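Local coordinates for DUF2787 domain-containing protein (Vibrio cholerae, PDB 2V1L), which is of unknown function but is encoded on a pathogenicity island and shares structural homology with the human p32 protein, at residues A[5-9]-A[70-74]; A[20-25]-A[41-45]; A[49-53]-A[79-83]. All blocks are in the same frame, centred on the assembly; numbering follows the deposited sequence.

Contact 1: A[5-9]-A[70-74]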
loop_
_atom_site.group_PDB
_atom_site.type_symbol
_atom_site.label_atom_id
_atom_site.label_comp_id
_atom_site.label_asym_id
_atom_site.label_seq_id
_atom_site.Cartn_x
_atom_site.Cartn_y
_atom_site.Cartn_z
ATOM N N LEU A 5 -9.558 8.270 12.701
ATOM C CA LEU A 5 -9.510 6.782 12.840
ATOM C C LEU A 5 -8.116 6.207 12.510
ATOM O O LEU A 5 -7.677 5.227 13.128
ATOM C CB LEU A 5 -10.622 6.114 12.001
ATOM C CG LEU A 5 -10.873 4.611 12.214
ATOM C CD1 LEU A 5 -11.268 4.313 13.661
ATOM C CD2 LEU A 5 -11.904 4.052 11.250
ATOM N N PHE A 6 -7.439 6.813 11.533
ATOM C CA PHE A 6 -6.029 6.525 11.239
ATOM C C PHE A 6 -5.264 7.809 11.463
ATOM O O PHE A 6 -5.669 8.857 10.961
ATOM C CB PHE A 6 -5.809 6.135 9.770
ATOM C CG PHE A 6 -6.629 4.978 9.302
ATOM C CD1 PHE A 6 -6.175 3.681 9.459
ATOM C CD2 PHE A 6 -7.846 5.190 8.658
ATOM C CE1 PHE A 6 -6.933 2.609 9.020
ATOM C CE2 PHE A 6 -8.609 4.121 8.210
ATOM C CZ PHE A 6 -8.154 2.832 8.394
ATOM N N LYS A 7 -4.157 7.742 12.194
ATOM C CA LYS A 7 -3.291 8.914 12.340
ATOM C C LYS A 7 -1.919 8.625 12.951
ATOM O O LYS A 7 -1.756 7.653 13.710
ATOM C CB LYS A 7 -3.965 10.007 13.195
ATOM C CG LYS A 7 -4.924 10.934 12.453
ATOM C CD LYS A 7 -5.545 11.961 13.397
ATOM C CE LYS A 7 -7.027 12.144 13.090
ATOM N NZ LYS A 7 -7.556 13.430 13.624
ATOM N N PRO A 8 -0.918 9.457 12.590
ATOM C CA PRO A 8 -0.621 10.084 11.302
ATOM C C PRO A 8 0.763 9.611 10.798
ATOM O O PRO A 8 1.444 8.857 11.501
ATOM C CB PRO A 8 -0.578 11.566 11.674
ATOM C CG PRO A 8 -0.131 11.563 13.187
ATOM C CD PRO A 8 -0.122 10.103 13.648
ATOM N N THR A 9 1.162 10.021 9.593
ATOM C CA THR A 9 2.483 9.673 9.043
ATOM C C THR A 9 3.082 10.879 8.325
ATOM O O THR A 9 2.408 11.902 8.147
ATOM C CB THR A 9 2.443 8.460 8.065
ATOM O OG1 THR A 9 2.018 8.885 6.763
ATOM C CG2 THR A 9 1.524 7.357 8.560
ATOM N N GLY A 70 -6.862 3.200 20.720
ATOM C CA GLY A 70 -8.044 2.830 19.923
ATOM C C GLY A 70 -7.930 2.982 18.410
ATOM O O GLY A 70 -8.501 2.182 17.662
ATOM N N GLN A 71 -7.194 4.004 17.958
ATOM C CA GLN A 71 -7.091 4.331 16.524
ATOM C C GLN A 71 -5.996 3.556 15.776
ATOM O O GLN A 71 -4.931 3.298 16.336
ATOM C CB GLN A 71 -6.919 5.845 16.315
ATOM C CG GLN A 71 -5.533 6.406 16.606
ATOM C CD GLN A 71 -5.386 7.859 16.163
ATOM O OE1 GLN A 71 -6.346 8.637 16.188
ATOM N NE2 GLN A 71 -4.176 8.231 15.759
ATOM N N TRP A 72 -6.266 3.225 14.506
ATOM C CA TRP A 72 -5.414 2.339 13.696
ATOM C C TRP A 72 -4.171 3.027 13.141
ATOM O O TRP A 72 -4.168 4.232 12.901
ATOM C CB TRP A 72 -6.209 1.721 12.551
ATOM C CG TRP A 72 -7.229 0.701 12.987
ATOM C CD1 TRP A 72 -8.479 0.956 13.477
ATOM C CD2 TRP A 72 -7.095 -0.731 12.959
ATOM N NE1 TRP A 72 -9.129 -0.223 13.762
ATOM C CE2 TRP A 72 -8.304 -1.273 13.455
ATOM C CE3 TRP A 72 -6.071 -1.609 12.566
ATOM C CZ2 TRP A 72 -8.522 -2.656 13.569
ATOM C CZ3 TRP A 72 -6.289 -2.995 12.681
ATOM C CH2 TRP A 72 -7.506 -3.497 13.176
ATOM N N CYS A 73 -3.113 2.246 12.947
ATOM C CA CYS A 73 -1.850 2.763 12.419
ATOM C C CYS A 73 -1.469 2.010 11.149
ATOM O O CYS A 73 -1.522 0.783 11.121
ATOM C CB CYS A 73 -0.749 2.593 13.459
ATOM S SG CYS A 73 -1.227 3.219 15.103
ATOM N N ILE A 74 -1.110 2.743 10.100
ATOM C CA ILE A 74 -0.618 2.110 8.872
ATOM C C ILE A 74 0.850 1.740 9.062
ATOM O O ILE A 74 1.685 2.602 9.317
ATOM C CB ILE A 74 -0.830 2.992 7.613
ATOM C CG1 ILE A 74 -0.386 2.259 6.348
ATOM C CG2 ILE A 74 -0.059 4.292 7.713
ATOM C CD1 ILE A 74 -1.098 2.744 5.151
#
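A segment without regular secondary structure can join the start of a sheet strand through a single backbone bridge, and residues 5-9 illustrate the principle against 70-74. Q71 and W72, where strand 72-82 begins, lose the most area to the contact, together with L5 from the other side. The fixed point is the hydrogen bond from W72 N to L5 O (2.8 Å). It belongs to a single beta bridge that pairs F6 with W72, their CA atoms 4.9 Å apart, and a CA-H...O contact from F6 CA to W72 O (3.4 Å) accompanies it. The two backbones run in roughly the same direction, 41° apart, yet the pairing does not extend into a ladder.

Q71 points its CB toward the N-terminal segment and lies along its backbone: CB is 3.3 Å from L5 O, while the amide reaches further down the chain, with Q71 NE2 3.1 Å from K7 CB. W72 contributes apolar surface instead. Its CB packs on the F6 ring (W72 CB to F6 CD1, 3.7 Å); L5 O lies at the edge of the indole, near its plane, and L5 CD1 approaches W72 CD1 at 4.4 Å. Beyond the cis peptide bond that precedes P8, the segment touches the strand again where T9 CG2 meets I74 CG2 at 3.6 Å.

The F6 side chain thus reaches into the gap between the sheet and helix 15-29, while L5 and K7 stay at the surface. F6 packs on H18, L21 and A22 of that helix, W72 on L25 and on L64 of strand 60-66, and I74 on F17 and I62, while the backbone of C73 pairs with S65.

Contact 2: A[20-25]-A[41-45]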
loop_
_atom_site.group_PDB
_atom_site.type_symbol
_atom_site.label_atom_id
_atom_site.label_comp_id
_atom_site.label_asym_id
_atom_site.label_seq_id
_atom_site.Cartn_x
_atom_site.Cartn_y
_atom_site.Cartn_z
ATOM N N LEU A 20 -10.950 4.247 1.878
ATOM C CA LEU A 20 -10.788 2.873 1.375
ATOM C C LEU A 20 -10.424 1.908 2.501
ATOM O O LEU A 20 -11.051 0.848 2.643
ATOM C CB LEU A 20 -9.755 2.784 0.240
ATOM C CG LEU A 20 -9.360 1.373 -0.232
ATOM C CD1 LEU A 20 -10.545 0.563 -0.815
ATOM C CD2 LEU A 20 -8.251 1.443 -1.232
ATOM N N LEU A 21 -9.430 2.287 3.308
ATOM C CA LEU A 21 -8.972 1.458 4.434
ATOM C C LEU A 21 -10.084 1.258 5.448
ATOM O O LEU A 21 -10.373 0.126 5.832
ATOM C CB LEU A 21 -7.774 2.086 5.142
ATOM C CG LEU A 21 -6.413 2.214 4.446
ATOM C CD1 LEU A 21 -5.414 2.875 5.388
ATOM C CD2 LEU A 21 -5.888 0.881 3.973
ATOM N N ALA A 22 -10.693 2.361 5.879
ATOM C CA ALA A 22 -11.812 2.329 6.827
ATOM C C ALA A 22 -12.925 1.406 6.340
ATOM O O ALA A 22 -13.451 0.602 7.111
ATOM C CB ALA A 22 -12.351 3.749 7.076
ATOM N N ASN A 23 -13.257 1.506 5.057
ATOM C CA ASN A 23 -14.326 0.708 4.488
ATOM C C ASN A 23 -14.052 -0.779 4.595
ATOM O O ASN A 23 -14.928 -1.550 4.986
ATOM C CB ASN A 23 -14.586 1.088 3.022
ATOM C CG ASN A 23 -15.980 0.702 2.560
ATOM O OD1 ASN A 23 -16.146 -0.020 1.573
ATOM N ND2 ASN A 23 -16.999 1.178 3.286
ATOM N N ILE A 24 -12.834 -1.178 4.246
ATOM C CA ILE A 24 -12.467 -2.593 4.233
ATOM C C ILE A 24 -12.394 -3.193 5.640
ATOM O O ILE A 24 -12.739 -4.358 5.837
ATOM C CB ILE A 24 -11.189 -2.839 3.412
ATOM C CG1 ILE A 24 -11.510 -2.670 1.922
ATOM C CG2 ILE A 24 -10.630 -4.231 3.676
ATOM C CD1 ILE A 24 -10.299 -2.646 1.025
ATOM N N LEU A 25 -11.984 -2.388 6.619
ATOM C CA LEU A 25 -11.984 -2.834 8.010
ATOM C C LEU A 25 -13.393 -3.236 8.451
ATOM O O LEU A 25 -13.645 -4.416 8.703
ATOM C CB LEU A 25 -11.405 -1.767 8.945
ATOM C CG LEU A 25 -9.902 -1.503 8.940
ATOM C CD1 LEU A 25 -9.560 -0.555 10.067
ATOM C CD2 LEU A 25 -9.131 -2.788 9.090
ATOM N N VAL A 41 -3.620 -6.273 11.476
ATOM C CA VAL A 41 -4.310 -6.753 10.270
ATOM C C VAL A 41 -3.507 -6.545 8.955
ATOM O O VAL A 41 -2.744 -5.588 8.818
ATOM C CB VAL A 41 -5.737 -6.106 10.161
ATOM C CG1 VAL A 41 -5.719 -4.774 9.426
ATOM C CG2 VAL A 41 -6.701 -7.038 9.497
ATOM N N VAL A 42 -3.694 -7.455 8.005
ATOM C CA VAL A 42 -3.035 -7.388 6.708
ATOM C C VAL A 42 -4.051 -7.473 5.561
ATOM O O VAL A 42 -4.803 -8.440 5.452
ATOM C CB VAL A 42 -1.936 -8.499 6.558
ATOM C CG1 VAL A 42 -1.418 -8.574 5.137
ATOM C CG2 VAL A 42 -0.782 -8.241 7.510
ATOM N N MET A 43 -4.044 -6.456 4.696
ATOM C CA MET A 43 -4.889 -6.426 3.496
ATOM C C MET A 43 -4.047 -6.775 2.257
ATOM O O MET A 43 -2.923 -6.285 2.107
ATOM C CB MET A 43 -5.508 -5.031 3.307
ATOM C CG MET A 43 -6.404 -4.518 4.424
ATOM S SD MET A 43 -7.048 -2.851 4.086
ATOM C CE MET A 43 -7.932 -2.492 5.596
ATOM N N ASN A 44 -4.592 -7.600 1.375
ATOM C CA ASN A 44 -3.957 -7.891 0.094
ATOM C C ASN A 44 -4.891 -7.550 -1.065
ATOM O O ASN A 44 -6.076 -7.881 -1.016
ATOM C CB ASN A 44 -3.532 -9.358 -0.010
ATOM C CG ASN A 44 -2.352 -9.680 0.879
ATOM O OD1 ASN A 44 -2.524 -9.956 2.067
ATOM N ND2 ASN A 44 -1.144 -9.621 0.317
ATOM N N PHE A 45 -4.352 -6.884 -2.087
ATOM C CA PHE A 45 -5.109 -6.545 -3.293
ATOM C C PHE A 45 -4.400 -7.277 -4.416
ATOM O O PHE A 45 -3.191 -7.056 -4.633
ATOM C CB PHE A 45 -5.123 -5.010 -3.540
ATOM C CG PHE A 45 -5.721 -4.204 -2.420
ATOM C CD1 PHE A 45 -6.966 -3.586 -2.578
ATOM C CD2 PHE A 45 -5.054 -4.052 -1.201
ATOM C CE1 PHE A 45 -7.517 -2.843 -1.560
ATOM C CE2 PHE A 45 -5.613 -3.324 -0.157
ATOM C CZ PHE A 45 -6.850 -2.721 -0.326
#
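How a helix lies across a beta sheet is set largely by the side chains that one face of each turns to the other, and 20-25 against 41-45 is a compact case. The axes of these short segments cross at 108° and come within 10.8 Å, so the strand passes nearly at right angles beneath the helix. From the strand, V41, M43 and F45 face the helix; V42 and N44, between them, do not reach it.

Aliphatic packing centres on M43, whose extended side chain ends among three helix residues. M43 CE lies 3.7 Å from I24 CG2 and 3.7 Å from L25 CD2, while M43 SD is 3.9 Å from L21 CD2. The same methyl also touches backbone, with M43 CE 3.6 Å from L21 O. Toward the start of the strand, L25 CD2 reaches V41 CG1 at 4.0 Å.

Contacts with an aromatic ring lie at the other end, where I24 CD1 approaches F45 CZ at 3.7 Å and L20 CD2 approaches F45 CE1 at 4.4 Å. F130 of helix 117-135 meets the F45 ring edge-to-face, and L20 packs on that second helix as well.

The backbone bonds run along the helix or to the neighbouring strands 60-66 and 141-144, not between the two segments. The side chains that meet are all apolar, so the helix is held to the sheet by dispersion and burial.

Contact 3: A[49-53]-A[79-83]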
loop_
_atom_site.group_PDB
_atom_site.type_symbol
_atom_site.label_atom_id
_atom_site.label_comp_id
_atom_site.label_asym_id
_atom_site.label_seq_id
_atom_site.Cartn_x
_atom_site.Cartn_y
_atom_site.Cartn_z
ATOM N N SER A 49 -5.066 -12.009 -12.880
ATOM C CA SER A 49 -4.485 -12.150 -14.224
ATOM C C SER A 49 -3.011 -11.701 -14.368
ATOM O O SER A 49 -2.373 -11.997 -15.385
ATOM C CB SER A 49 -5.363 -11.429 -15.274
ATOM O OG SER A 49 -5.309 -10.010 -15.126
ATOM N N TYR A 50 -2.481 -10.999 -13.357
ATOM C CA TYR A 50 -1.147 -10.383 -13.438
ATOM C C TYR A 50 -0.068 -11.420 -13.670
ATOM O O TYR A 50 0.088 -12.333 -12.872
ATOM C CB TYR A 50 -0.825 -9.550 -12.175
ATOM C CG TYR A 50 0.567 -8.940 -12.175
ATOM C CD1 TYR A 50 0.963 -8.060 -13.176
ATOM C CD2 TYR A 50 1.483 -9.253 -11.174
ATOM C CE1 TYR A 50 2.239 -7.508 -13.182
ATOM C CE2 TYR A 50 2.772 -8.701 -11.170
ATOM C CZ TYR A 50 3.136 -7.841 -12.173
ATOM O OH TYR A 50 4.401 -7.303 -12.175
ATOM N N SER A 51 0.671 -11.278 -14.762
ATOM C CA SER A 51 1.740 -12.218 -15.072
ATOM C C SER A 51 3.006 -11.472 -15.467
ATOM O O SER A 51 2.971 -10.264 -15.725
ATOM C CB SER A 51 1.312 -13.192 -16.186
ATOM O OG SER A 51 1.670 -12.688 -17.472
ATOM N N ALA A 52 4.118 -12.199 -15.521
ATOM C CA ALA A 52 5.436 -11.616 -15.786
ATOM C C ALA A 52 5.588 -10.973 -17.169
ATOM O O ALA A 52 6.294 -9.970 -17.313
ATOM C CB ALA A 52 6.536 -12.655 -15.541
ATOM N N GLU A 53 4.944 -11.528 -18.191
ATOM C CA GLU A 53 4.983 -10.876 -19.515
ATOM C C GLU A 53 3.627 -10.771 -20.231
ATOM O O GLU A 53 3.570 -10.789 -21.461
ATOM C CB GLU A 53 6.072 -11.474 -20.429
ATOM C CG GLU A 53 7.464 -10.831 -20.234
ATOM C CD GLU A 53 8.520 -11.430 -21.139
ATOM O OE1 GLU A 53 8.675 -10.922 -22.278
ATOM O OE2 GLU A 53 9.206 -12.399 -20.708
ATOM N N ASP A 79 3.995 -2.644 -2.891
ATOM C CA ASP A 79 3.603 -2.939 -4.260
ATOM C C ASP A 79 4.661 -3.919 -4.787
ATOM O O ASP A 79 5.874 -3.666 -4.649
ATOM C CB ASP A 79 3.626 -1.615 -5.061
ATOM C CG ASP A 79 3.450 -1.800 -6.541
ATOM O OD1 ASP A 79 4.181 -2.579 -7.164
ATOM O OD2 ASP A 79 2.579 -1.129 -7.105
ATOM N N PHE A 80 4.214 -5.040 -5.347
ATOM C CA PHE A 80 5.134 -6.087 -5.812
ATOM C C PHE A 80 5.030 -6.192 -7.309
ATOM O O PHE A 80 3.978 -5.900 -7.872
ATOM C CB PHE A 80 4.779 -7.460 -5.250
ATOM C CG PHE A 80 4.702 -7.522 -3.754
ATOM C CD1 PHE A 80 5.773 -7.989 -3.014
ATOM C CD2 PHE A 80 3.519 -7.158 -3.084
ATOM C CE1 PHE A 80 5.678 -8.073 -1.638
ATOM C CE2 PHE A 80 3.418 -7.243 -1.726
ATOM C CZ PHE A 80 4.490 -7.688 -0.991
ATOM N N ALA A 81 6.118 -6.619 -7.949
ATOM C CA ALA A 81 6.135 -6.857 -9.374
ATOM C C ALA A 81 7.126 -7.967 -9.716
ATOM O O ALA A 81 8.039 -8.251 -8.953
ATOM C CB ALA A 81 6.482 -5.572 -10.138
ATOM N N TYR A 82 6.922 -8.578 -10.880
ATOM C CA TYR A 82 7.848 -9.569 -11.424
ATOM C C TYR A 82 9.079 -8.880 -11.971
ATOM O O TYR A 82 8.973 -7.871 -12.679
ATOM C CB TYR A 82 7.178 -10.398 -12.523
ATOM C CG TYR A 82 6.193 -11.376 -11.970
ATOM C CD1 TYR A 82 6.627 -12.488 -11.250
ATOM C CD2 TYR A 82 4.826 -11.191 -12.145
ATOM C CE1 TYR A 82 5.731 -13.399 -10.717
ATOM C CE2 TYR A 82 3.911 -12.091 -11.613
ATOM C CZ TYR A 82 4.373 -13.197 -10.900
ATOM O OH TYR A 82 3.480 -14.097 -10.364
ATOM N N VAL A 83 10.242 -9.438 -11.641
ATOM C CA VAL A 83 11.536 -8.886 -12.026
ATOM C C VAL A 83 12.343 -9.905 -12.841
ATOM O O VAL A 83 12.254 -11.121 -12.606
ATOM C CB VAL A 83 12.318 -8.447 -10.760
ATOM C CG1 VAL A 83 13.828 -8.378 -11.015
ATOM C CG2 VAL A 83 11.755 -7.108 -10.212
#
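Y50 lays its ring beside that of Y82, with Y50 CE2 3.4 Å from Y82 CD2. The planes are within 28° of parallel but slid so far apart, with centroids separated by 5.2 Å, that the rings barely overlap. The phenol oxygen has a role of its own: Y82 N donates a hydrogen bond to Y50 OH (3.1 Å, with an N-H...O angle of 162°), so a loop side chain takes up a backbone amide near the end of strand 72-82. A81 lies at the edge of the Y50 ring, its CA 3.3 Å and its CB 3.4 Å from Y50 OH.

In the antiparallel sheet, the connection between neighbouring strands 41-46 and 60-66 folds over to meet the next strand, 72-82, which pairs with 60-66 on the side away from 41-46. It does so through the Y50 hydrogen bond and the packing of Y50 and A52 on Y82. Further along the loop, A52 CB packs at 3.8 Å on Y82 CG, and A52 N lies 3.6 Å from Y82 CD2. The Y50 ring also meets that of H58, whose ND1 is hydrogen-bonded to D79 OD1, and both tyrosines touch L90 of strand 90-93.

From the N terminus, residues 5-9 precede helix 15-29 and close the longest loop when they meet 70-74. Contact 2 is nested inside that loop, bringing the helix onto strand 41-46. The two touch directly through F6 and W72, the latter also reaching V41, so the N-terminal segment, helix and sheet meet in continuous packing. Contact 3 opens after contact 2 has closed, with the loop beyond strand 41-46, and crosses contact 1, because 49-53 lies inside the first loop while 79-83 lies beyond it. Contacts 1 and 3 share strand 72-82 but have centres about 30 Å apart, toward its two ends.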